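PDB 2EH6: acetylornithine aminotransferase from Aquifex aeolicus, which catalyses the pyridoxal-phosphate-dependent transfer of an amino group from N(2)-acetyl-L-ornithine to 2-oxoglutarate, a step of arginine biosynthesis. Local coordinates for the interface of chains A and B. Coordinates in Å, arbitrary orientation; residue numbers count along the deposited sequence, not the author numbering. Chains: chain A/B, Acetylornithine aminotransferase.

Contact 1: the interface of chains A and B. Residues chain A 2-4, 9; chain B 69, 72, 76, 89, 91.
A:Leu3 and B:Val89 pair as a parallel beta bridge, which adds the N-terminal segment of chain A to strand 87-92 of chain B. Two backbone hydrogen bonds grip the two polar groups of B:Val89: its N donates to A:Tyr2 O at 2.7 Å, and its O accepts from A:Met4 N at 2.9 Å.

Between these bonds the side chain of A:Leu3 turns toward helix 70-80 of chain B. Its CG lies anti to the carbonyl carbon (chi1 -57°), and the forked end spreads over the helix: A:Leu3 CD1 meets B:Gln72 CB at 3.6 Å, while A:Leu3 CD2 rests on B:Ala76 CB, also at 3.6 Å. A:Leu3 CD2 also approaches B:Phe91 CE2, at 3.9 Å. Branched leucine suits a place where several neighbours must be touched at once, and the small B:Ala76 lets the segment come close, its methyl also meeting A:Tyr2 CB.

Further out, A:Arg9 NH2 makes a weak hydrogen bond to the amide oxygen OE1 of B:Gln72 (3.1 Å), the guanidinium and amide planes standing 72° apart. Within chain B, B:Val89 CG1 covers the centre of one face of the B:Phe91 ring, 3.7 Å above its plane, and probably helps fix the ring whose CE2 A:Leu3 touches. The site ties the N-terminal segment of one subunit to its partner and helps hold the homodimer together.

Contact 2: the interface of chains A and B. Residues chain A 65, 67-69, 72; chain B 9-10, 12.
B:Arg9 reaches across the dimer interface of this class-III, pyridoxal-phosphate-dependent aminotransferase into the loop that leads to helix 70-81 of chain A. The polar contacts centre on its guanidinium, carried at the end of a chain extended from CG to NE. B:Arg9 NH1 donates to the amide oxygen OD1 of A:Asn65 at 2.9 Å, in the carbonyl plane and on a lone pair, and to the backbone A:Tyr67 O at 3.0 Å, nearly along the C=O axis. Both acceptors lie at the guanidinium edge, so a flat group with several N-H bonds suits the place.

Amides of chain A beside the arginine also bond these acceptors and probably help to orient them. A:Gln72 NE2 donates to A:Asn65 OD1 at 2.7 Å, almost straight (173° at H), and A:Asn69 ND2 donates to A:Tyr67 O from above its carbonyl plane. Each of these two oxygens thus accepts from both subunits; side-chain amides suit this work, offering both donor and acceptor.

Backbone pairing continues alongside: A:Tyr67 and B:Leu10 form a parallel beta bridge, and A:Glu68 N donates to B:Val12 O at 3.0 Å.

Apolar contact falls to the A:Tyr67 ring, whose CD1 meets B:Val12 CG1 at 3.6 Å and whose CE1 meets B:Leu10 CD1 at 3.7 Å. The tyrosine lies alongside each of the two, pointing the same way, its broad ring offering surface to both branched side chains.

Contact 3: the interface of chains A and B. Residues chain A 88, 90, 105, 252, 254, 259, 262; chain B 4, 6.
This is a mainly apolar plug-and-socket interface of the homodimer: B:Met4, from the N-terminal segment of one subunit, inserts into a pocket of the other and so helps to fasten the two together. The side chain is extended beyond CG, carrying its sulfur and terminal methyl deep among side chains from strands 87-92 and 250-255, helices 95-112 and 256-259, and the loop at A:Phe262. An unbranched, flexible thioether suits such a pocket, because it can follow the walls and brings no charge into them.

Different parts of the methionine meet different walls. B:Met4 CG packs against A:Lys88 CB at 3.8 Å, where the aliphatic start of the lysine serves as a greasy surface, with A:Ala259 CB a little farther off. The methyl CE of B:Met4 lies 3.7 Å from A:Ala254 CB, where the small alanine lets the methyl come close. A:Ile252 CD1 is equally near CE as its side chain crosses the methionine at about a right angle, while A:Leu105 meets the methyl tip to tip, A:Leu105 CD2 to B:Met4 CE at 4.0 Å.

Beside the methionine, B:Asn6 brings its amide up to the CD1 and CE1 atoms of A:Phe90, with ring and amide planes 76° apart. Its chi1 of 58° holds CG between the backbone N and carbonyl carbon, leaving B:Asn6 ND2 3.4 Å from A:Phe90 CE1; the short asparagine carries a compact flat amide to the broad ring. The sulfur has aromatic company too: B:Met4 SD lies 3.5 Å from A:Phe262 CD2.

Contact 1: the interface of chains A and B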
loop_
_atom_site.group_PDB
_atom_site.type_symbol
_atom_site.label_atom_id
_atom_site.label_comp_id
_atom_site.label_asym_id
_atom_site.label_seq_id
_atom_site.Cartn_x
_atom_site.Cartn_y
_atom_site.Cartn_z
ATOM N N TYR A 2 9.245 17.578 10.120
ATOM C CA TYR A 2 10.027 16.467 9.588
ATOM C C TYR A 2 9.304 15.772 8.432
ATOM O O TYR A 2 9.757 14.769 7.894
ATOM C CB TYR A 2 10.273 15.472 10.723
ATOM C CG TYR A 2 11.345 15.982 11.619
ATOM C CD1 TYR A 2 12.637 16.151 11.128
ATOM C CD2 TYR A 2 11.069 16.279 12.954
ATOM C CE1 TYR A 2 13.642 16.621 11.961
ATOM C CE2 TYR A 2 12.077 16.740 13.789
ATOM C CZ TYR A 2 13.359 16.905 13.298
ATOM O OH TYR A 2 14.368 17.363 14.123
ATOM N N LEU A 3 8.100 16.300 8.100
ATOM C CA LEU A 3 7.299 15.688 7.036
ATOM C C LEU A 3 7.344 16.511 5.749
ATOM O O LEU A 3 7.494 17.727 5.764
ATOM C CB LEU A 3 5.846 15.610 7.507
ATOM C CG LEU A 3 5.676 14.835 8.812
ATOM C CD1 LEU A 3 4.223 14.835 9.286
ATOM C CD2 LEU A 3 6.080 13.366 8.678
ATOM N N MET A 4 7.215 15.832 4.613
ATOM C CA MET A 4 7.217 16.528 3.341
ATOM C C MET A 4 5.941 17.355 3.276
ATOM O O MET A 4 4.963 17.056 3.960
ATOM C CB MET A 4 7.301 15.524 2.190
ATOM C CG MET A 4 8.596 14.722 2.221
ATOM S SD MET A 4 8.969 13.841 0.688
ATOM C CE MET A 4 10.363 12.892 1.188
ATOM N N ARG A 9 -2.980 20.182 5.058
ATOM C CA ARG A 9 -3.633 19.751 6.289
ATOM C C ARG A 9 -4.372 20.848 7.050
ATOM O O ARG A 9 -3.883 21.974 7.153
ATOM C CB ARG A 9 -2.597 19.147 7.244
ATOM C CG ARG A 9 -1.704 18.056 6.668
ATOM C CD ARG A 9 -0.728 17.584 7.739
ATOM N NE ARG A 9 0.258 16.621 7.255
ATOM C CZ ARG A 9 0.083 15.303 7.211
ATOM N NH1 ARG A 9 -1.055 14.753 7.620
ATOM N NH2 ARG A 9 1.065 14.530 6.770
ATOM N N ASN B 69 -1.181 15.075 11.541
ATOM C CA ASN B 69 -0.921 13.757 12.107
ATOM C C ASN B 69 0.369 13.862 12.914
ATOM O O ASN B 69 1.454 13.579 12.402
ATOM C CB ASN B 69 -0.747 12.709 10.991
ATOM C CG ASN B 69 -2.075 12.194 10.443
ATOM O OD1 ASN B 69 -2.345 10.992 10.490
ATOM N ND2 ASN B 69 -2.900 13.094 9.917
ATOM N N GLN B 72 3.035 11.184 13.017
ATOM C CA GLN B 72 3.901 11.078 11.845
ATOM C C GLN B 72 5.172 11.881 12.098
ATOM O O GLN B 72 6.271 11.460 11.740
ATOM C CB GLN B 72 3.195 11.613 10.598
ATOM C CG GLN B 72 2.205 10.635 9.976
ATOM C CD GLN B 72 1.544 11.192 8.734
ATOM O OE1 GLN B 72 2.199 11.821 7.900
ATOM N NE2 GLN B 72 0.249 10.950 8.593
ATOM N N ALA B 76 8.866 10.362 12.139
ATOM C CA ALA B 76 9.737 10.984 11.144
ATOM C C ALA B 76 11.018 11.525 11.774
ATOM O O ALA B 76 12.112 11.395 11.213
ATOM C CB ALA B 76 8.995 12.103 10.443
ATOM N N VAL B 89 10.221 13.274 5.650
ATOM C CA VAL B 89 9.585 11.990 5.401
ATOM C C VAL B 89 8.167 12.073 4.843
ATOM O O VAL B 89 7.418 13.005 5.133
ATOM C CB VAL B 89 9.537 11.163 6.726
ATOM C CG1 VAL B 89 8.780 9.852 6.528
ATOM C CG2 VAL B 89 10.942 10.889 7.225
ATOM N N PHE B 91 5.004 9.271 4.440
ATOM C CA PHE B 91 4.636 7.909 4.815
ATOM C C PHE B 91 3.705 7.242 3.822
ATOM O O PHE B 91 2.782 7.868 3.297
ATOM C CB PHE B 91 3.991 7.901 6.208
ATOM C CG PHE B 91 4.974 8.083 7.326
ATOM C CD1 PHE B 91 5.795 7.031 7.725
ATOM C CD2 PHE B 91 5.091 9.308 7.974
ATOM C CE1 PHE B 91 6.720 7.200 8.757
ATOM C CE2 PHE B 91 6.013 9.487 9.006
ATOM C CZ PHE B 91 6.826 8.433 9.398
#

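Contact 2: the interface of chains A and B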
loop_
_atom_site.group_PDB
_atom_site.type_symbol
_atom_site.label_atom_id
_atom_site.label_comp_id
_atom_site.label_asym_id
_atom_site.label_seq_id
_atom_site.Cartn_x
_atom_site.Cartn_y
_atom_site.Cartn_z
ATOM N N ASN A 65 2.684 -14.069 2.479
ATOM C CA ASN A 65 2.039 -15.026 1.588
ATOM C C ASN A 65 2.981 -16.154 1.138
ATOM O O ASN A 65 2.746 -16.822 0.137
ATOM C CB ASN A 65 1.503 -14.266 0.375
ATOM C CG ASN A 65 0.385 -13.351 0.813
ATOM O OD1 ASN A 65 -0.649 -13.780 1.317
ATOM N ND2 ASN A 65 0.616 -12.042 0.612
ATOM N N TYR A 67 3.268 -18.527 3.128
ATOM C CA TYR A 67 2.496 -19.610 3.722
ATOM C C TYR A 67 0.996 -19.439 3.451
ATOM O O TYR A 67 0.548 -18.457 2.874
ATOM C CB TYR A 67 2.766 -19.640 5.238
ATOM C CG TYR A 67 4.204 -19.362 5.530
ATOM C CD1 TYR A 67 5.154 -20.367 5.374
ATOM C CD2 TYR A 67 4.599 -18.102 5.983
ATOM C CE1 TYR A 67 6.487 -20.117 5.664
ATOM C CE2 TYR A 67 5.930 -17.855 6.282
ATOM C CZ TYR A 67 6.870 -18.858 6.131
ATOM O OH TYR A 67 8.195 -18.623 6.442
ATOM N N GLU A 68 0.221 -20.413 3.924
ATOM C CA GLU A 68 -1.231 -20.363 3.815
ATOM C C GLU A 68 -1.774 -19.311 4.775
ATOM O O GLU A 68 -1.364 -19.255 5.932
ATOM C CB GLU A 68 -1.847 -21.712 4.182
ATOM C CG GLU A 68 -1.716 -22.789 3.133
ATOM C CD GLU A 68 -2.292 -24.108 3.611
ATOM O OE1 GLU A 68 -3.416 -24.095 4.161
ATOM O OE2 GLU A 68 -1.630 -25.152 3.439
ATOM N N ASN A 69 -2.694 -18.482 4.291
ATOM C CA ASN A 69 -3.321 -17.443 5.109
ATOM C C ASN A 69 -4.826 -17.713 5.128
ATOM O O ASN A 69 -5.585 -17.093 4.379
ATOM C CB ASN A 69 -3.058 -16.048 4.518
ATOM C CG ASN A 69 -1.639 -15.560 4.762
ATOM O OD1 ASN A 69 -1.439 -14.475 5.303
ATOM N ND2 ASN A 69 -0.649 -16.352 4.353
ATOM N N GLN A 72 -7.391 -15.055 4.887
ATOM C CA GLN A 72 -7.625 -14.477 3.561
ATOM C C GLN A 72 -8.792 -15.226 2.906
ATOM O O GLN A 72 -9.673 -14.617 2.297
ATOM C CB GLN A 72 -6.366 -14.594 2.683
ATOM C CG GLN A 72 -5.370 -13.441 2.864
ATOM C CD GLN A 72 -4.082 -13.625 2.063
ATOM O OE1 GLN A 72 -4.108 -13.974 0.881
ATOM N NE2 GLN A 72 -2.951 -13.377 2.707
ATOM N N ARG B 9 2.322 -20.774 -2.207
ATOM C CA ARG B 9 2.320 -20.968 -0.761
ATOM C C ARG B 9 2.808 -22.321 -0.239
ATOM O O ARG B 9 2.484 -23.369 -0.797
ATOM C CB ARG B 9 0.909 -20.737 -0.226
ATOM C CG ARG B 9 0.259 -19.434 -0.657
ATOM C CD ARG B 9 -1.119 -19.340 -0.034
ATOM N NE ARG B 9 -1.897 -18.196 -0.491
ATOM C CZ ARG B 9 -1.796 -16.963 -0.003
ATOM N NH1 ARG B 9 -0.938 -16.688 0.972
ATOM N NH2 ARG B 9 -2.577 -16.006 -0.480
ATOM N N LEU B 10 3.584 -22.292 0.843
ATOM C CA LEU B 10 4.055 -23.524 1.464
ATOM C C LEU B 10 2.852 -24.154 2.164
ATOM O O LEU B 10 1.994 -23.446 2.703
ATOM C CB LEU B 10 5.153 -23.237 2.490
ATOM C CG LEU B 10 6.543 -22.938 1.935
ATOM C CD1 LEU B 10 7.496 -22.609 3.073
ATOM C CD2 LEU B 10 7.039 -24.148 1.149
ATOM N N VAL B 12 1.572 -24.975 4.879
ATOM C CA VAL B 12 1.535 -24.805 6.324
ATOM C C VAL B 12 0.771 -23.540 6.689
ATOM O O VAL B 12 0.841 -22.533 5.981
ATOM C CB VAL B 12 2.960 -24.728 6.917
ATOM C CG1 VAL B 12 3.660 -23.463 6.432
ATOM C CG2 VAL B 12 2.901 -24.777 8.438
#

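Contact 3: the interface of chains A and B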
loop_
_atom_site.group_PDB
_atom_site.type_symbol
_atom_site.label_atom_id
_atom_site.label_comp_id
_atom_site.label_asym_id
_atom_site.label_seq_id
_atom_site.Cartn_x
_atom_site.Cartn_y
_atom_site.Cartn_z
ATOM N N LYS A 88 -12.668 -14.501 -7.628
ATOM C CA LYS A 88 -11.565 -14.684 -6.697
ATOM C C LYS A 88 -11.062 -13.317 -6.243
ATOM O O LYS A 88 -11.367 -12.293 -6.854
ATOM C CB LYS A 88 -10.433 -15.490 -7.345
ATOM C CG LYS A 88 -10.800 -16.949 -7.631
ATOM C CD LYS A 88 -9.602 -17.739 -8.136
ATOM C CE LYS A 88 -9.944 -19.205 -8.350
ATOM N NZ LYS A 88 -10.566 -19.816 -7.143
ATOM N N PHE A 90 -7.691 -10.854 -4.582
ATOM C CA PHE A 90 -6.263 -10.654 -4.358
ATOM C C PHE A 90 -6.226 -9.520 -3.346
ATOM O O PHE A 90 -6.838 -8.482 -3.578
ATOM C CB PHE A 90 -5.517 -10.188 -5.606
ATOM C CG PHE A 90 -4.145 -9.638 -5.300
ATOM C CD1 PHE A 90 -3.112 -10.485 -4.908
ATOM C CD2 PHE A 90 -3.917 -8.260 -5.308
ATOM C CE1 PHE A 90 -1.870 -9.973 -4.520
ATOM C CE2 PHE A 90 -2.683 -7.735 -4.922
ATOM C CZ PHE A 90 -1.654 -8.595 -4.524
ATOM N N LEU A 105 -3.915 -7.224 -14.080
ATOM C CA LEU A 105 -4.706 -8.423 -14.371
ATOM C C LEU A 105 -5.397 -8.331 -15.732
ATOM O O LEU A 105 -5.445 -9.309 -16.480
ATOM C CB LEU A 105 -5.764 -8.645 -13.281
ATOM C CG LEU A 105 -6.704 -9.845 -13.467
ATOM C CD1 LEU A 105 -5.922 -11.145 -13.432
ATOM C CD2 LEU A 105 -7.749 -9.841 -12.364
ATOM N N ILE A 252 -8.850 -6.623 -5.005
ATOM C CA ILE A 252 -9.553 -6.608 -6.268
ATOM C C ILE A 252 -10.294 -7.933 -6.253
ATOM O O ILE A 252 -9.811 -8.924 -5.690
ATOM C CB ILE A 252 -8.628 -6.554 -7.506
ATOM C CG1 ILE A 252 -7.670 -7.742 -7.517
ATOM C CG2 ILE A 252 -7.900 -5.224 -7.549
ATOM C CD1 ILE A 252 -6.941 -7.899 -8.855
ATOM N N ALA A 254 -12.284 -10.384 -8.978
ATOM C CA ALA A 254 -12.463 -10.590 -10.411
ATOM C C ALA A 254 -13.196 -11.891 -10.671
ATOM O O ALA A 254 -12.960 -12.891 -9.996
ATOM C CB ALA A 254 -11.100 -10.614 -11.111
ATOM N N ALA A 259 -9.697 -13.851 -13.312
ATOM C CA ALA A 259 -8.818 -14.162 -12.191
ATOM C C ALA A 259 -7.769 -15.213 -12.526
ATOM O O ALA A 259 -6.683 -15.229 -11.942
ATOM C CB ALA A 259 -9.646 -14.620 -10.996
ATOM N N PHE A 262 -3.940 -14.381 -13.049
ATOM C CA PHE A 262 -2.974 -14.081 -12.004
ATOM C C PHE A 262 -2.390 -15.422 -11.587
ATOM O O PHE A 262 -2.845 -16.058 -10.640
ATOM C CB PHE A 262 -3.641 -13.369 -10.827
ATOM C CG PHE A 262 -3.275 -11.906 -10.714
ATOM C CD1 PHE A 262 -2.700 -11.229 -11.787
ATOM C CD2 PHE A 262 -3.535 -11.200 -9.540
ATOM C CE1 PHE A 262 -2.391 -9.871 -11.698
ATOM C CE2 PHE A 262 -3.230 -9.841 -9.440
ATOM C CZ PHE A 262 -2.658 -9.174 -10.518
ATOM N N MET B 4 -6.952 -15.604 -5.636
ATOM C CA MET B 4 -6.273 -15.738 -6.913
ATOM C C MET B 4 -5.013 -16.584 -6.732
ATOM O O MET B 4 -4.450 -16.655 -5.640
ATOM C CB MET B 4 -5.951 -14.354 -7.490
ATOM C CG MET B 4 -7.203 -13.601 -7.917
ATOM S SD MET B 4 -6.882 -12.045 -8.743
ATOM C CE MET B 4 -8.459 -11.275 -8.657
ATOM N N ASN B 6 -1.861 -16.261 -7.564
ATOM C CA ASN B 6 -0.602 -15.560 -7.816
ATOM C C ASN B 6 0.564 -15.931 -6.902
ATOM O O ASN B 6 1.691 -15.501 -7.144
ATOM C CB ASN B 6 -0.820 -14.049 -7.749
ATOM C CG ASN B 6 -1.367 -13.607 -6.413
ATOM O OD1 ASN B 6 -2.512 -13.898 -6.079
ATOM N ND2 ASN B 6 -0.543 -12.911 -5.631
#

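Contacts 2 and 3 lie about 16 Å apart between the centres of their C-alpha atoms, whereas contact 1 is about 34 Å from contact 2 and 33 Å from contact 3. The N-terminal segment unites all three: chain A provides it in contact 1, chain B in the others. Residue 9 recurs in contacts 1 and 2, as does the start of the helix at residue 70; residue 4 and strand 87-92 recur in contacts 1 and 3. Because two-fold symmetry repeats every contact, each subunit's N-terminal segment is anchored along its partner by backbone pairing, an arginine and a buried methionine, a reciprocal exchange that should strengthen the dimer.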